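Local coordinates for hypothetical protein (Bacteroides caccae, PDB 4M8R) that is of unknown function but probably pairs an Ig-like domain with a beta-propeller-like domain, at residues 11-16 with 99-104; 18-23 with 30-35; 80-85 with 106-111; 149-154 with 172-177; 204-209 with 219-224. All blocks are in the same frame, centred on the assembly; numbering follows the deposited sequence.

Interaction 1: 11-16 with 99-104; sequences ILVTNA and ERMSLG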
# COMPACT_ATOMS: atom_id res chain seq x y z
N ILE A 11 31.38 -4.09 32.09
CA ILE A 11 31.17 -2.66 31.83
C ILE A 11 32.22 -2.23 30.81
O ILE A 11 33.41 -2.41 31.04
CB ILE A 11 31.34 -1.81 33.11
CG1 ILE A 11 30.37 -2.27 34.21
CG2 ILE A 11 31.11 -0.33 32.80
CD1 ILE A 11 30.79 -1.86 35.60
N LEU A 12 31.78 -1.67 29.69
CA LEU A 12 32.69 -1.39 28.58
C LEU A 12 33.64 -0.23 28.89
O LEU A 12 34.85 -0.32 28.64
CB LEU A 12 31.91 -1.09 27.30
CG LEU A 12 30.96 -2.19 26.80
CD1 LEU A 12 30.35 -1.79 25.46
CD2 LEU A 12 31.68 -3.53 26.68
N VAL A 13 33.09 0.86 29.41
CA VAL A 13 33.87 2.06 29.71
C VAL A 13 33.37 2.70 30.99
O VAL A 13 32.19 2.65 31.31
CB VAL A 13 33.81 3.09 28.55
CG1 VAL A 13 34.59 2.60 27.34
CG2 VAL A 13 32.38 3.41 28.16
N THR A 14 34.30 3.31 31.72
CA THR A 14 34.00 3.93 33.01
C THR A 14 34.06 5.45 32.89
O THR A 14 34.68 5.98 31.96
CB THR A 14 35.01 3.46 34.05
OG1 THR A 14 36.32 3.50 33.49
CG2 THR A 14 34.69 2.04 34.49
N ASN A 15 33.40 6.13 33.83
CA ASN A 15 33.33 7.60 33.83
C ASN A 15 32.94 8.16 32.47
O ASN A 15 33.49 9.16 32.01
CB ASN A 15 34.67 8.19 34.26
CG ASN A 15 35.19 7.59 35.54
OD1 ASN A 15 36.23 6.93 35.55
ND2 ASN A 15 34.45 7.78 36.62
N ALA A 16 31.97 7.50 31.83
CA ALA A 16 31.62 7.80 30.46
C ALA A 16 30.35 8.61 30.35
O ALA A 16 29.56 8.69 31.29
CB ALA A 16 31.49 6.51 29.66
N GLU A 99 28.47 -6.60 22.65
CA GLU A 99 27.94 -5.80 23.76
C GLU A 99 27.54 -4.37 23.37
O GLU A 99 28.14 -3.77 22.49
CB GLU A 99 28.99 -5.69 24.89
CG GLU A 99 29.68 -6.99 25.32
CD GLU A 99 28.82 -7.88 26.20
OE1 GLU A 99 27.58 -7.75 26.16
OE2 GLU A 99 29.40 -8.72 26.93
N ARG A 100 26.52 -3.85 24.06
CA ARG A 100 26.11 -2.45 23.95
C ARG A 100 26.01 -1.80 25.33
O ARG A 100 25.61 -2.45 26.30
CB ARG A 100 24.78 -2.31 23.20
CG ARG A 100 24.92 -2.45 21.70
CD ARG A 100 23.63 -2.13 20.95
NE ARG A 100 23.84 -2.18 19.50
CZ ARG A 100 23.88 -3.30 18.76
NH1 ARG A 100 23.72 -4.50 19.32
NH2 ARG A 100 24.08 -3.21 17.45
N MSE A 101 26.39 -0.53 25.41
CA MSE A 101 26.28 0.25 26.64
C MSE A 101 25.73 1.60 26.28
O MSE A 101 26.21 2.24 25.35
CB MSE A 101 27.64 0.43 27.32
CG MSE A 101 27.51 0.94 28.75
SE MSE A 101 29.28 1.45 29.48
CE MSE A 101 28.65 2.92 30.63
N SER A 102 24.72 2.05 27.02
CA SER A 102 24.13 3.36 26.81
C SER A 102 25.05 4.43 27.35
O SER A 102 25.48 4.36 28.50
CB SER A 102 22.78 3.46 27.50
OG SER A 102 22.18 4.71 27.21
N LEU A 103 25.36 5.42 26.52
CA LEU A 103 26.22 6.53 26.92
C LEU A 103 25.41 7.75 27.30
O LEU A 103 25.80 8.52 28.17
CB LEU A 103 27.18 6.89 25.78
CG LEU A 103 28.16 5.79 25.38
CD1 LEU A 103 28.84 6.16 24.06
CD2 LEU A 103 29.19 5.52 26.46
N GLY A 104 24.28 7.95 26.63
CA GLY A 104 23.42 9.09 26.90
C GLY A 104 22.39 9.34 25.82
O GLY A 104 22.30 8.58 24.85
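Met101, built as selenomethionine, reaches across to Leu12 and Val13. It ties the loop before strand 16-18, in the Ig-like domain, to strand 99-108. The contact is apolar, and no hydrogen bond crosses it. CG of Met101 is anti to the backbone N (chi1 -166°), and the chain stays extended as far as the selenium. Met101 SE lies 3.9 Å from Val13 CG2, and Ile11 CG2 touches it more distantly at 4.2 Å. The terminal Met101 CE comes within 3.6 Å of the carbonyl oxygen Val13 O. Leu12 runs past Met101 in the opposite direction. Its two methyls part company: Leu12 CD1 sits 4.0 Å from Met101 CB, while Leu12 CD2 meets Glu99 CB at 3.9 Å. Val13 and Leu103 meet at about a right angle. Val13 CG2 holds the crowded position between the backbone N and the carbonyl carbon, and there it touches both SE and Leu103. Leu103 belongs to a classic beta bulge, in which it and Gly104 both face Ile92 of the neighbouring strand. Arg100 points away from 11-16; its NE forms a salt bridge with Asp45, and its NH1 bonds to Thr233 O of a second subunit. Leu103 CD2 is shared by two partners, lying 4.2 Å from Val13 CG2 and 4.1 Å from Ala16 CB.

Interaction 2: 18-23 with 30-35; sequences VTEANQ and IVHIYG. With PO4 (phosphate ion), chain F.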
# COMPACT_ATOMS: atom_id res chain seq x y z
N VAL A 18 28.01 11.53 27.34
CA VAL A 18 27.95 12.34 26.14
C VAL A 18 28.03 13.79 26.59
O VAL A 18 27.27 14.22 27.44
CB VAL A 18 26.63 12.12 25.39
CG1 VAL A 18 26.63 12.87 24.07
CG2 VAL A 18 26.41 10.63 25.15
N THR A 19 28.96 14.54 26.01
CA THR A 19 29.15 15.94 26.39
C THR A 19 27.84 16.71 26.25
O THR A 19 27.47 17.46 27.14
CB THR A 19 30.25 16.61 25.55
OG1 THR A 19 31.48 15.90 25.74
CG2 THR A 19 30.44 18.07 25.95
N GLU A 20 27.14 16.49 25.14
CA GLU A 20 25.91 17.22 24.85
C GLU A 20 24.67 16.49 25.39
O GLU A 20 23.57 16.67 24.86
CB GLU A 20 25.78 17.45 23.34
CG GLU A 20 26.90 18.27 22.71
CD GLU A 20 28.18 17.48 22.45
OE1 GLU A 20 28.21 16.25 22.69
OE2 GLU A 20 29.16 18.09 22.00
N ALA A 21 24.83 15.68 26.43
CA ALA A 21 23.73 14.87 26.97
C ALA A 21 22.52 15.73 27.33
O ALA A 21 22.66 16.79 27.93
CB ALA A 21 24.20 14.09 28.18
N ASN A 22 21.35 15.26 26.93
CA ASN A 22 20.07 15.91 27.23
C ASN A 22 19.90 17.31 26.63
O ASN A 22 19.02 18.06 27.04
CB ASN A 22 19.85 15.95 28.74
CG ASN A 22 19.82 14.57 29.35
OD1 ASN A 22 19.19 13.65 28.82
ND2 ASN A 22 20.52 14.41 30.47
N GLN A 23 20.71 17.65 25.63
CA GLN A 23 20.59 18.92 24.95
C GLN A 23 20.02 18.70 23.57
O GLN A 23 19.91 17.56 23.09
CB GLN A 23 21.96 19.60 24.84
CG GLN A 23 22.59 19.95 26.19
CD GLN A 23 23.96 20.59 26.05
OE1 GLN A 23 24.40 20.94 24.95
NE2 GLN A 23 24.65 20.74 27.18
N ILE A 30 28.68 17.87 15.43
CA ILE A 30 29.55 16.90 16.08
C ILE A 30 29.14 16.74 17.54
O ILE A 30 29.05 17.72 18.27
CB ILE A 30 31.02 17.38 16.06
CG1 ILE A 30 31.52 17.56 14.62
CG2 ILE A 30 31.91 16.40 16.81
CD1 ILE A 30 31.51 16.29 13.79
N VAL A 31 28.89 15.51 17.95
CA VAL A 31 28.63 15.18 19.35
C VAL A 31 29.83 14.44 19.92
O VAL A 31 30.43 13.61 19.24
CB VAL A 31 27.34 14.34 19.48
CG1 VAL A 31 27.28 13.60 20.81
CG2 VAL A 31 26.13 15.23 19.29
N HIS A 32 30.18 14.74 21.17
CA HIS A 32 31.38 14.20 21.80
C HIS A 32 31.05 13.18 22.86
O HIS A 32 30.16 13.38 23.68
CB HIS A 32 32.18 15.32 22.43
CG HIS A 32 32.57 16.38 21.45
ND1 HIS A 32 31.75 17.44 21.15
CD2 HIS A 32 33.68 16.53 20.69
CE1 HIS A 32 32.34 18.21 20.25
NE2 HIS A 32 33.51 17.68 19.96
N ILE A 33 31.80 12.09 22.84
CA ILE A 33 31.67 11.01 23.79
C ILE A 33 32.96 10.92 24.58
O ILE A 33 34.04 11.02 24.00
CB ILE A 33 31.42 9.68 23.07
CG1 ILE A 33 30.02 9.66 22.49
CG2 ILE A 33 31.62 8.51 24.01
CD1 ILE A 33 29.83 8.59 21.44
N TYR A 34 32.85 10.71 25.89
CA TYR A 34 34.01 10.61 26.75
C TYR A 34 33.94 9.36 27.63
O TYR A 34 32.88 8.76 27.77
CB TYR A 34 34.16 11.86 27.62
CG TYR A 34 33.00 12.14 28.54
CD1 TYR A 34 32.95 11.60 29.81
CD2 TYR A 34 31.95 12.95 28.13
CE1 TYR A 34 31.88 11.86 30.66
CE2 TYR A 34 30.88 13.22 28.96
CZ TYR A 34 30.85 12.67 30.23
OH TYR A 34 29.79 12.94 31.06
N GLY A 35 35.07 9.00 28.22
CA GLY A 35 35.17 7.84 29.11
C GLY A 35 36.55 7.21 29.08
O GLY A 35 37.40 7.60 28.29
P PO4 F . 36.05 18.09 17.43
O1 PO4 F . 36.82 18.43 18.69
O2 PO4 F . 34.59 18.47 17.60
O3 PO4 F . 36.60 18.88 16.26
O4 PO4 F . 36.18 16.61 17.17
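Glu20 OE2 accepts a 2.8 Å hydrogen bond from His32 ND1, a His-carboxylate pair linking the loop after edge strand 16-18 to strand 30-36 of the Ig-like domain's sheet. The bond is nearly straight (170°). OE2 uses its syn lone pair, and it lies almost in the plane of the imidazole. Glu20 OE1 takes the backbone His32 N at 2.9 Å. The carboxylate therefore bridges main chain and side chain of one residue, which fixes the rotation of the ring. The Glu20 chain bends at chi2 (79°), and the carboxylate and ring are nearly coplanar. On the far side of the ring, His32 NE2 donates to PO4 O2 at 2.7 Å. This phosphate is probably from the crystallisation liquor, and Ser78 OG holds it too. Ile30 CG2 covers one face of the imidazole near its rim. Strand pairing is brief: Val18 and Ile33 form an antiparallel non-hydrogen-bonded pair. The chain then leaves the sheet in a type I turn from Val18 to Ala21, then a type II turn from Glu20 to Gln23. Val18 CG1 packs on Val31 CG1. Tyr34 turns the edge of its ring to Thr19 N, which bonds to His32 O at 2.9 Å.

Interaction 3: 80-85 with 106-111; sequences RMPYRK and VLLADG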
# COMPACT_ATOMS: atom_id res chain seq x y z
N ARG A 80 29.19 12.20 14.22
CA ARG A 80 28.38 13.16 13.47
C ARG A 80 26.91 12.77 13.57
O ARG A 80 26.57 11.61 13.44
CB ARG A 80 28.81 13.22 12.00
CG ARG A 80 28.32 14.47 11.29
CD ARG A 80 28.95 14.64 9.92
NE ARG A 80 30.38 14.97 9.98
CZ ARG A 80 30.88 16.18 10.27
NH1 ARG A 80 30.08 17.21 10.54
NH2 ARG A 80 32.20 16.36 10.30
N MSE A 81 26.04 13.75 13.83
CA MSE A 81 24.60 13.50 13.90
C MSE A 81 24.06 13.49 12.49
O MSE A 81 24.39 14.35 11.68
CB MSE A 81 23.90 14.57 14.74
CG MSE A 81 24.43 14.69 16.17
SE MSE A 81 24.37 12.97 17.12
CE MSE A 81 22.43 12.67 17.10
N PRO A 82 23.21 12.49 12.18
CA PRO A 82 22.73 12.32 10.81
C PRO A 82 21.55 13.20 10.40
O PRO A 82 20.77 13.66 11.24
CB PRO A 82 22.28 10.86 10.79
CG PRO A 82 21.84 10.59 12.19
CD PRO A 82 22.77 11.39 13.06
N TYR A 83 21.44 13.40 9.09
CA TYR A 83 20.27 14.01 8.46
C TYR A 83 19.23 12.94 8.16
O TYR A 83 19.47 11.76 8.41
CB TYR A 83 20.67 14.71 7.16
CG TYR A 83 21.50 15.96 7.35
CD1 TYR A 83 22.89 15.88 7.48
CD2 TYR A 83 20.90 17.21 7.39
CE1 TYR A 83 23.65 17.03 7.66
CE2 TYR A 83 21.66 18.36 7.56
CZ TYR A 83 23.03 18.26 7.70
OH TYR A 83 23.77 19.41 7.88
N ARG A 84 18.08 13.37 7.65
CA ARG A 84 17.03 12.50 7.09
C ARG A 84 16.15 11.77 8.10
O ARG A 84 15.35 10.92 7.72
CB ARG A 84 17.60 11.51 6.06
CG ARG A 84 18.36 12.18 4.93
CD ARG A 84 18.78 11.21 3.84
NE ARG A 84 19.25 11.94 2.66
CZ ARG A 84 20.45 12.47 2.51
NH1 ARG A 84 21.37 12.37 3.47
NH2 ARG A 84 20.75 13.13 1.40
N LYS A 85 16.27 12.10 9.38
CA LYS A 85 15.29 11.63 10.36
C LYS A 85 14.44 12.80 10.82
O LYS A 85 14.86 13.95 10.72
CB LYS A 85 15.97 10.99 11.57
CG LYS A 85 17.16 10.10 11.25
CD LYS A 85 16.79 8.92 10.37
CE LYS A 85 18.03 8.09 10.04
NZ LYS A 85 19.13 8.89 9.43
N VAL A 106 20.22 12.49 23.40
CA VAL A 106 20.12 13.85 22.91
C VAL A 106 18.82 14.01 22.17
O VAL A 106 18.20 13.02 21.77
CB VAL A 106 21.28 14.23 21.97
CG1 VAL A 106 22.60 14.20 22.72
CG2 VAL A 106 21.34 13.30 20.76
N LEU A 107 18.39 15.25 22.01
CA LEU A 107 17.24 15.57 21.18
C LEU A 107 17.80 16.10 19.87
O LEU A 107 18.51 17.10 19.84
CB LEU A 107 16.36 16.62 21.87
CG LEU A 107 15.09 17.05 21.13
CD1 LEU A 107 14.20 15.86 20.80
CD2 LEU A 107 14.32 18.07 21.96
N LEU A 108 17.49 15.40 18.78
CA LEU A 108 18.01 15.74 17.46
C LEU A 108 16.94 16.48 16.68
O LEU A 108 15.85 15.95 16.46
CB LEU A 108 18.42 14.47 16.71
CG LEU A 108 19.05 14.65 15.32
CD1 LEU A 108 20.35 15.44 15.40
CD2 LEU A 108 19.30 13.29 14.70
N ALA A 109 17.25 17.70 16.25
CA ALA A 109 16.29 18.51 15.50
C ALA A 109 15.98 17.86 14.16
O ALA A 109 16.76 17.05 13.67
CB ALA A 109 16.83 19.92 15.29
N ASP A 110 14.85 18.22 13.57
CA ASP A 110 14.39 17.62 12.32
C ASP A 110 15.47 17.71 11.24
O ASP A 110 16.06 18.77 11.03
CB ASP A 110 13.10 18.30 11.83
CG ASP A 110 12.53 17.64 10.59
OD1 ASP A 110 13.00 17.94 9.48
OD2 ASP A 110 11.61 16.81 10.71
N GLY A 111 15.73 16.59 10.57
CA GLY A 111 16.68 16.56 9.46
C GLY A 111 16.06 16.09 8.16
O GLY A 111 16.77 15.67 7.25
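Leu108 lays both its methyls against the 80-85 loop, inside the Ig-like domain where strand 99-108 ends. CG is anti to the backbone N (chi1 -177°). Leu108 CD1 lies 3.7 Å from Met81 CB, and Leu108 CD2 is 3.8 Å from Pro82 O. Met81, a selenomethionine, slides past Leu108 in the opposite direction. Its chain bends at chi2 and again at chi3, and Met81 CE meets Val106 CG2 tip to tip at 3.9 Å. An alanine in place of Leu108 would probably open a gap beside Met81 CB and CE and lose the packing there. Next to this apolar patch, two backbone bonds join the loops. Arg84 N donates to Gly111 O at 2.7 Å, from above the carbonyl plane. Gly111 N donates to Lys85 O at 2.8 Å, nearly along the C=O axis. Glycine suits this place, because a CB would sit tight against Tyr83 CA and Arg84 N. Further out, Val25 and Phe46 also pack on Met81. The guanidinium of Arg84 turns away to Asp180, through a salt bridge, and to Thr161 O, both in the propeller-like domain. The loop is also braced from within: Lys85 bends its chain back, and Lys85 NZ donates to Tyr83 O at 3.1 Å.

Interaction 4: 149-154 with 172-177; sequences HPDFRS and GVQQPF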
# COMPACT_ATOMS: atom_id res chain seq x y z
N HIS A 149 35.41 15.92 -7.79
CA HIS A 149 35.15 15.15 -9.01
C HIS A 149 34.70 16.10 -10.13
O HIS A 149 33.53 16.11 -10.49
CB HIS A 149 34.10 14.06 -8.76
CG HIS A 149 34.54 13.02 -7.77
ND1 HIS A 149 35.55 12.12 -8.04
CD2 HIS A 149 34.11 12.75 -6.52
CE1 HIS A 149 35.72 11.34 -6.98
NE2 HIS A 149 34.86 11.70 -6.05
N PRO A 150 35.64 16.89 -10.67
CA PRO A 150 35.28 17.91 -11.66
C PRO A 150 34.74 17.34 -12.97
O PRO A 150 34.10 18.06 -13.73
CB PRO A 150 36.61 18.65 -11.91
CG PRO A 150 37.66 17.66 -11.56
CD PRO A 150 37.10 16.80 -10.47
N ASP A 151 35.00 16.06 -13.21
CA ASP A 151 34.54 15.38 -14.42
C ASP A 151 33.16 14.70 -14.24
O ASP A 151 32.77 13.88 -15.08
CB ASP A 151 35.58 14.33 -14.86
CG ASP A 151 35.89 13.30 -13.77
OD1 ASP A 151 35.84 13.65 -12.56
OD2 ASP A 151 36.20 12.15 -14.12
N PHE A 152 32.45 15.06 -13.17
CA PHE A 152 31.15 14.47 -12.85
C PHE A 152 30.24 14.51 -14.07
O PHE A 152 30.07 15.55 -14.69
CB PHE A 152 30.51 15.21 -11.67
CG PHE A 152 29.44 14.42 -10.93
CD1 PHE A 152 29.60 13.07 -10.64
CD2 PHE A 152 28.30 15.07 -10.47
CE1 PHE A 152 28.63 12.38 -9.95
CE2 PHE A 152 27.33 14.37 -9.77
CZ PHE A 152 27.49 13.03 -9.51
N ARG A 153 29.65 13.36 -14.38
CA ARG A 153 29.09 13.10 -15.70
C ARG A 153 27.83 12.26 -15.58
O ARG A 153 27.68 11.50 -14.63
CB ARG A 153 30.14 12.32 -16.48
CG ARG A 153 30.04 12.40 -17.99
CD ARG A 153 31.32 11.85 -18.60
NE ARG A 153 31.55 10.46 -18.21
CZ ARG A 153 31.53 9.41 -19.05
NH1 ARG A 153 31.30 9.57 -20.35
NH2 ARG A 153 31.76 8.20 -18.57
N SER A 154 26.93 12.38 -16.55
CA SER A 154 25.73 11.54 -16.63
C SER A 154 24.91 11.67 -15.35
O SER A 154 24.52 10.68 -14.73
CB SER A 154 26.13 10.08 -16.87
OG SER A 154 25.00 9.30 -17.20
N GLY A 172 41.58 5.24 -12.03
CA GLY A 172 41.79 4.97 -13.44
C GLY A 172 40.59 4.49 -14.24
O GLY A 172 40.72 4.18 -15.42
N VAL A 173 39.41 4.41 -13.60
CA VAL A 173 38.19 4.00 -14.29
C VAL A 173 36.98 4.83 -13.90
O VAL A 173 37.00 5.55 -12.90
CB VAL A 173 37.85 2.50 -14.04
CG1 VAL A 173 38.92 1.60 -14.64
CG2 VAL A 173 37.66 2.22 -12.56
N GLN A 174 35.93 4.72 -14.71
CA GLN A 174 34.66 5.40 -14.44
C GLN A 174 33.88 4.63 -13.38
O GLN A 174 33.68 3.41 -13.51
CB GLN A 174 33.84 5.51 -15.74
CG GLN A 174 34.38 6.53 -16.73
CD GLN A 174 34.21 7.96 -16.25
OE1 GLN A 174 33.10 8.44 -16.05
NE2 GLN A 174 35.33 8.67 -16.07
N GLN A 175 33.44 5.34 -12.35
CA GLN A 175 32.71 4.75 -11.23
C GLN A 175 31.56 5.64 -10.78
O GLN A 175 31.62 6.86 -10.93
CB GLN A 175 33.64 4.54 -10.04
CG GLN A 175 34.82 3.63 -10.33
CD GLN A 175 35.41 3.04 -9.06
OE1 GLN A 175 34.70 2.39 -8.29
NE2 GLN A 175 36.71 3.24 -8.86
N PRO A 176 30.50 5.03 -10.22
CA PRO A 176 29.37 5.80 -9.75
C PRO A 176 29.59 6.43 -8.37
O PRO A 176 30.12 5.77 -7.47
CB PRO A 176 28.24 4.77 -9.69
CG PRO A 176 28.94 3.48 -9.44
CD PRO A 176 30.25 3.58 -10.16
N PHE A 177 29.17 7.68 -8.24
CA PHE A 177 29.21 8.41 -6.98
C PHE A 177 27.88 9.08 -6.68
O PHE A 177 27.13 9.41 -7.59
CB PHE A 177 30.28 9.49 -7.03
CG PHE A 177 31.67 8.95 -7.03
CD1 PHE A 177 32.33 8.74 -5.83
CD2 PHE A 177 32.30 8.64 -8.22
CE1 PHE A 177 33.61 8.24 -5.82
CE2 PHE A 177 33.58 8.14 -8.22
CZ PHE A 177 34.24 7.93 -7.02
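His149, in the turn before strand 153-156, lies over one face of the ring of Phe177, which is on strand 173-180 of a four-stranded antiparallel sheet in the WD40-like, beta-propeller domain. The two rings are oblique, neither stacked nor edge-to-face, with planes 34° apart and centroids 4.2 Å apart. The closest atoms are His149 NE2 and Phe177 CE1, at 3.7 Å, and NE2 sits toward the rim of the phenyl face. The two side chains cross at about a right angle. Phe152 approaches Phe177 differently: it turns its ring edge to the backbone, with Phe152 CE1 4.1 Å from Phe177 O. Trp186 packs edge-to-face with both His149 and Phe152 and so completes the aromatic cluster. That turn is of type I and runs from His149 to Phe152. The polar half of the contact is Arg153 with Gln174. Their chains also meet at about a right angle, and the guanidinium and amide planes are 81° apart. Arg153 bends at chi3 (60°). Arg153 NH2 donates to Gln174 OE1 at 2.9 Å from above the carbonyl plane, and Arg153 NE adds a weak bond of 3.3 Å to that same Gln174 OE1. NH1 of Arg153 forms a salt bridge with Asp259. A leucine in place of Arg153 would probably leave Asp259 without its charged mate and Gln174 OE1 without its two donors. The other end of the amide is held separately: Gln174 NE2 donates to Glu169 OE1, while Asp151 OD2 accepts from the backbone Glu169 N.

Interaction 5: 204-209 with 219-224; sequences GNDIAA and LYNVSA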
# COMPACT_ATOMS: atom_id res chain seq x y z
N GLY A 204 12.23 2.53 -12.07
CA GLY A 204 11.11 2.85 -11.19
C GLY A 204 11.61 3.44 -9.89
O GLY A 204 11.22 4.55 -9.51
N ASN A 205 12.47 2.70 -9.20
CA ASN A 205 13.00 3.16 -7.92
C ASN A 205 14.43 2.70 -7.65
O ASN A 205 14.83 2.49 -6.50
CB ASN A 205 12.06 2.74 -6.78
CG ASN A 205 11.99 3.77 -5.67
OD1 ASN A 205 11.54 4.90 -5.90
ND2 ASN A 205 12.43 3.40 -4.47
N ASP A 206 15.22 2.55 -8.71
CA ASP A 206 16.61 2.11 -8.59
C ASP A 206 17.46 2.73 -9.69
O ASP A 206 16.95 3.03 -10.77
CB ASP A 206 16.72 0.58 -8.68
CG ASP A 206 15.99 -0.13 -7.54
OD1 ASP A 206 14.77 -0.39 -7.67
OD2 ASP A 206 16.64 -0.44 -6.51
N ILE A 207 18.73 2.95 -9.40
CA ILE A 207 19.70 3.35 -10.41
C ILE A 207 20.57 2.13 -10.68
O ILE A 207 21.15 1.56 -9.75
CB ILE A 207 20.64 4.48 -9.95
CG1 ILE A 207 19.85 5.67 -9.39
CG2 ILE A 207 21.54 4.92 -11.10
CD1 ILE A 207 19.00 6.40 -10.40
N ALA A 208 20.66 1.74 -11.94
CA ALA A 208 21.49 0.62 -12.34
C ALA A 208 22.77 1.13 -12.98
O ALA A 208 22.89 2.31 -13.27
CB ALA A 208 20.75 -0.30 -13.30
N ALA A 209 23.72 0.24 -13.20
CA ALA A 209 24.93 0.58 -13.93
C ALA A 209 25.46 -0.63 -14.68
O ALA A 209 25.38 -1.75 -14.18
CB ALA A 209 25.99 1.13 -12.98
N LEU A 219 25.07 -6.10 -15.52
CA LEU A 219 24.17 -5.07 -15.03
C LEU A 219 24.15 -5.11 -13.50
O LEU A 219 23.97 -6.17 -12.92
CB LEU A 219 22.77 -5.30 -15.59
CG LEU A 219 21.72 -4.23 -15.27
CD1 LEU A 219 22.11 -2.89 -15.86
CD2 LEU A 219 20.36 -4.69 -15.79
N TYR A 220 24.34 -3.95 -12.88
CA TYR A 220 24.43 -3.84 -11.42
C TYR A 220 23.38 -2.88 -10.88
O TYR A 220 22.99 -1.93 -11.56
CB TYR A 220 25.79 -3.27 -11.01
CG TYR A 220 26.96 -4.22 -11.09
CD1 TYR A 220 27.51 -4.58 -12.31
CD2 TYR A 220 27.55 -4.71 -9.93
CE1 TYR A 220 28.60 -5.43 -12.38
CE2 TYR A 220 28.64 -5.56 -9.98
CZ TYR A 220 29.17 -5.91 -11.21
OH TYR A 220 30.24 -6.76 -11.25
N ASN A 221 22.96 -3.11 -9.65
CA ASN A 221 22.21 -2.12 -8.89
C ASN A 221 23.18 -1.36 -8.01
O ASN A 221 23.79 -1.94 -7.12
CB ASN A 221 21.16 -2.80 -8.03
CG ASN A 221 20.27 -1.80 -7.31
OD1 ASN A 221 20.74 -0.79 -6.81
ND2 ASN A 221 18.98 -2.08 -7.29
N VAL A 222 23.31 -0.06 -8.24
CA VAL A 222 24.29 0.74 -7.52
C VAL A 222 23.66 1.76 -6.60
O VAL A 222 24.36 2.59 -6.02
CB VAL A 222 25.27 1.45 -8.48
CG1 VAL A 222 26.04 0.42 -9.28
CG2 VAL A 222 24.56 2.42 -9.41
N SER A 223 22.33 1.73 -6.46
CA SER A 223 21.65 2.65 -5.56
C SER A 223 21.14 1.97 -4.28
O SER A 223 20.70 2.65 -3.36
CB SER A 223 20.49 3.33 -6.28
OG SER A 223 19.50 2.40 -6.69
N ALA A 224 21.22 0.64 -4.22
CA ALA A 224 20.74 -0.11 -3.04
C ALA A 224 21.32 0.37 -1.70
O ALA A 224 20.63 0.33 -0.69
CB ALA A 224 21.01 -1.59 -3.22
O HOH W 1 17.86 1.33 -4.89
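Ala209 CB packs 3.8 Å from Val222 CG1, while Ala208 CB meets Leu219 CD1 at 3.9 Å. Ala208 and Asn221 point to one face of the sheet, Ala209 and Tyr220 to the other. Strand 196-201 adds Leu199 beside Ala209. Phe57 of a second subunit covers Ala208 and Leu219. Between the faces runs the antiparallel backbone. Ala209 and Tyr220 form a hydrogen-bonded pair, each N donating to the other's O. Val222 N donates to Ile207 O at 3.1 Å. Past this point side chains take over. Ile207 N gives a straight bond (172°) to Ser223 OG at 2.9 Å. That OG sits between the backbone N and the carbonyl carbon (chi1 64°). Asn221 ND2 donates to Asp206 OD2 at 3.0 Å. The donor approaches from above the carboxylate plane, and the carboxylate and amide are turned 83° apart. A water donates to Asp206 OD2 and bonds to Ser223 OG, bridging the two segments. Asn221 OD1 is gripped by two backbone donors, Ser223 N at 3.0 Å and Ala224 N. The Ser223 bond makes an Asx turn, and the two together an Asx motif, at the open end of a beta hairpin in the WD40-like propeller domain.

Interactions 1, 2 and 3 lie in the Ig-like domain, interactions 4 and 5 in the propeller-like domain. Interactions 1 and 3 both use strand 99-108, near its two ends, and interaction 2 touches both. Interaction 1 is a surface contact of mainly apolar side chains, with no hydrogen bond across it. Interaction 2 is partly buried and relies on a carboxylate-imidazole pair. Interaction 3 divides its work between an apolar patch and loop backbone bonds. Interaction 4, also partly buried, combines an aromatic group with an arginine-glutamine pair. Interaction 5 is the buried one, with regular strand pairing. It touches interaction 4 through Pro176 and Val222. Interactions 1 and 5 also both meet a second subunit.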